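Local coordinates for protein IS607 family transposase IS1535 (Mycobacterium tuberculosis, PDB 6DGB) that probably binds DNA and exchanges its strands as a serine recombinase that moves an IS607-family transposon, this chain being its C-terminal catalytic domain, at residues 4-9 against 18-23. Sequence-based numbering, arbitrary orientation.
Sequences LYARVS and DRQVAR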
loop_
_atom_site.group_PDB
_atom_site.type_symbol
_atom_site.label_atom_id
_atom_site.label_comp_id
_atom_site.label_asym_id
_atom_site.label_seq_id
_atom_site.Cartn_x
_atom_site.Cartn_y
_atom_site.Cartn_z
ATOM N N LEU A 4 -3.757 -17.565 9.750
ATOM C CA LEU A 4 -4.258 -16.535 10.631
ATOM C C LEU A 4 -3.075 -15.602 10.792
ATOM O O LEU A 4 -1.962 -16.077 11.013
ATOM C CB LEU A 4 -4.747 -17.093 11.956
ATOM C CG LEU A 4 -5.809 -18.205 11.915
ATOM C CD1 LEU A 4 -6.261 -18.556 13.313
ATOM C CD2 LEU A 4 -7.017 -17.827 11.091
ATOM N N TYR A 5 -3.289 -14.293 10.555
ATOM C CA TYR A 5 -2.209 -13.313 10.594
ATOM C C TYR A 5 -2.513 -12.107 11.510
ATOM O O TYR A 5 -3.549 -11.460 11.382
ATOM C CB TYR A 5 -1.851 -12.895 9.158
ATOM C CG TYR A 5 -0.756 -11.860 9.061
ATOM C CD1 TYR A 5 0.585 -12.236 8.992
ATOM C CD2 TYR A 5 -1.057 -10.504 8.982
ATOM C CE1 TYR A 5 1.599 -11.286 8.899
ATOM C CE2 TYR A 5 -0.051 -9.543 8.873
ATOM C CZ TYR A 5 1.275 -9.939 8.826
ATOM O OH TYR A 5 2.253 -8.980 8.712
ATOM N N ALA A 6 -1.581 -11.827 12.438
ATOM C CA ALA A 6 -1.615 -10.749 13.440
ATOM C C ALA A 6 -0.422 -9.829 13.257
ATOM O O ALA A 6 0.696 -10.304 13.066
ATOM C CB ALA A 6 -1.586 -11.341 14.844
ATOM N N ARG A 7 -0.660 -8.515 13.309
ATOM C CA ARG A 7 0.406 -7.511 13.198
ATOM C C ARG A 7 0.291 -6.411 14.246
ATOM O O ARG A 7 -0.806 -6.038 14.665
ATOM C CB ARG A 7 0.546 -6.909 11.772
ATOM C CG ARG A 7 1.884 -6.173 11.546
ATOM C CD ARG A 7 1.923 -5.251 10.348
ATOM N NE ARG A 7 0.701 -4.470 10.167
ATOM C CZ ARG A 7 0.465 -3.279 10.709
ATOM N NH1 ARG A 7 1.388 -2.689 11.463
ATOM N NH2 ARG A 7 -0.689 -2.662 10.490
ATOM N N VAL A 8 1.457 -5.894 14.640
ATOM C CA VAL A 8 1.645 -4.786 15.562
ATOM C C VAL A 8 2.875 -3.925 15.086
ATOM O O VAL A 8 3.818 -4.467 14.497
ATOM C CB VAL A 8 1.680 -5.354 17.003
ATOM C CG1 VAL A 8 2.904 -4.930 17.798
ATOM C CG2 VAL A 8 0.382 -5.053 17.739
ATOM N N SER A 9 2.806 -2.586 15.259
ATOM C CA SER A 9 3.855 -1.641 14.820
ATOM C C SER A 9 5.155 -1.690 15.627
ATOM O O SER A 9 6.239 -1.786 15.040
ATOM C CB SER A 9 3.330 -0.207 14.794
ATOM O OG SER A 9 2.497 0.024 13.671
ATOM N N ASP A 18 -2.061 -10.349 21.312
ATOM C CA ASP A 18 -2.828 -11.361 22.035
ATOM C C ASP A 18 -4.314 -11.203 21.743
ATOM O O ASP A 18 -4.981 -12.192 21.491
ATOM C CB ASP A 18 -2.523 -11.355 23.551
ATOM C CG ASP A 18 -1.043 -11.463 23.929
ATOM O OD1 ASP A 18 -0.189 -11.607 23.003
ATOM O OD2 ASP A 18 -0.723 -11.304 25.128
ATOM N N ARG A 19 -4.815 -9.969 21.710
ATOM C CA ARG A 19 -6.210 -9.669 21.381
ATOM C C ARG A 19 -6.562 -10.135 19.934
ATOM O O ARG A 19 -7.687 -10.584 19.690
ATOM C CB ARG A 19 -6.471 -8.168 21.571
ATOM C CG ARG A 19 -7.930 -7.723 21.389
ATOM C CD ARG A 19 -8.042 -6.208 21.311
ATOM N NE ARG A 19 -7.150 -5.654 20.288
ATOM C CZ ARG A 19 -7.494 -5.451 19.024
ATOM N NH1 ARG A 19 -8.730 -5.710 18.616
ATOM N NH2 ARG A 19 -6.613 -4.964 18.162
ATOM N N GLN A 20 -5.574 -10.051 19.004
ATOM C CA GLN A 20 -5.673 -10.490 17.614
ATOM C C GLN A 20 -5.693 -12.020 17.500
ATOM O O GLN A 20 -6.640 -12.560 16.945
ATOM C CB GLN A 20 -4.542 -9.876 16.780
ATOM C CG GLN A 20 -4.849 -8.447 16.369
ATOM C CD GLN A 20 -3.670 -7.732 15.781
ATOM O OE1 GLN A 20 -3.292 -7.944 14.629
ATOM N NE2 GLN A 20 -3.106 -6.817 16.543
ATOM N N VAL A 21 -4.701 -12.720 18.078
ATOM C CA VAL A 21 -4.619 -14.185 18.089
ATOM C C VAL A 21 -5.899 -14.779 18.685
ATOM O O VAL A 21 -6.421 -15.746 18.136
ATOM C CB VAL A 21 -3.336 -14.677 18.824
ATOM C CG1 VAL A 21 -3.304 -16.197 19.001
ATOM C CG2 VAL A 21 -2.086 -14.214 18.099
ATOM N N ALA A 22 -6.418 -14.183 19.779
ATOM C CA ALA A 22 -7.633 -14.650 20.448
ATOM C C ALA A 22 -8.866 -14.520 19.537
ATOM O O ALA A 22 -9.560 -15.519 19.297
ATOM C CB ALA A 22 -7.840 -13.915 21.765
ATOM N N ARG A 23 -9.102 -13.314 18.983
ATOM C CA ARG A 23 -10.215 -13.098 18.064
ATOM C C ARG A 23 -10.079 -14.019 16.816
ATOM O O ARG A 23 -11.067 -14.670 16.468
ATOM C CB ARG A 23 -10.395 -11.600 17.741
ATOM C CG ARG A 23 -11.420 -11.264 16.629
ATOM C CD ARG A 23 -12.882 -11.586 16.958
ATOM N NE ARG A 23 -13.605 -12.040 15.766
ATOM C CZ ARG A 23 -14.372 -13.126 15.713
ATOM N NH1 ARG A 23 -14.572 -13.863 16.802
ATOM N NH2 ARG A 23 -14.966 -13.473 14.574
HETATM O O HOH W 1 -5.076 -9.628 12.597
#
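Gln20 reaches from helix 14-30 to strand 3-8 and grips the backbone of Arg7 with both ends of its carboxamide. Its OE1 accepts from Arg7 N at 3.0 Å, with the donor tilted out of the carbonyl plane. Gln20 NE2 donates a hydrogen bond to Arg7 O at 3.1 Å; that oxygen lies in the plane of the amide, whereas NE2 sits above the plane of the Arg7 carbonyl. The chain can span the gap because CG stands anti to the carbonyl carbon (chi1 -81°) and the side chain runs extended beyond it. A water donates both to OE1 and to Tyr5 O, carrying the link two residues back along the strand.

At the stem of the side chain, Ala6 CB meets Gln20 CB at 3.8 Å, and Val21 CG2 lies 4.4 Å from Ala6 CB. Further along the strand, Val8 CG2 comes to 4.1 Å from Gln20 NE2. The axes of strand 4-8 and helix segment 18-23 run nearly antiparallel and approach to 8.0 Å, as parts of the first two elements of a beta-alpha-beta unit completed by strand 37-42 in the resolvase-type catalytic domain.

The Arg7 side chain starts out away from the helix, and its guanidinium bonds to the backbone oxygens of Arg72, Asp71 and Gly43. With Gln20 holding both its N and O, the buried Arg7 peptide groups have their polar needs met by a side chain, consistent with a fixed backbone at the root of that arginine.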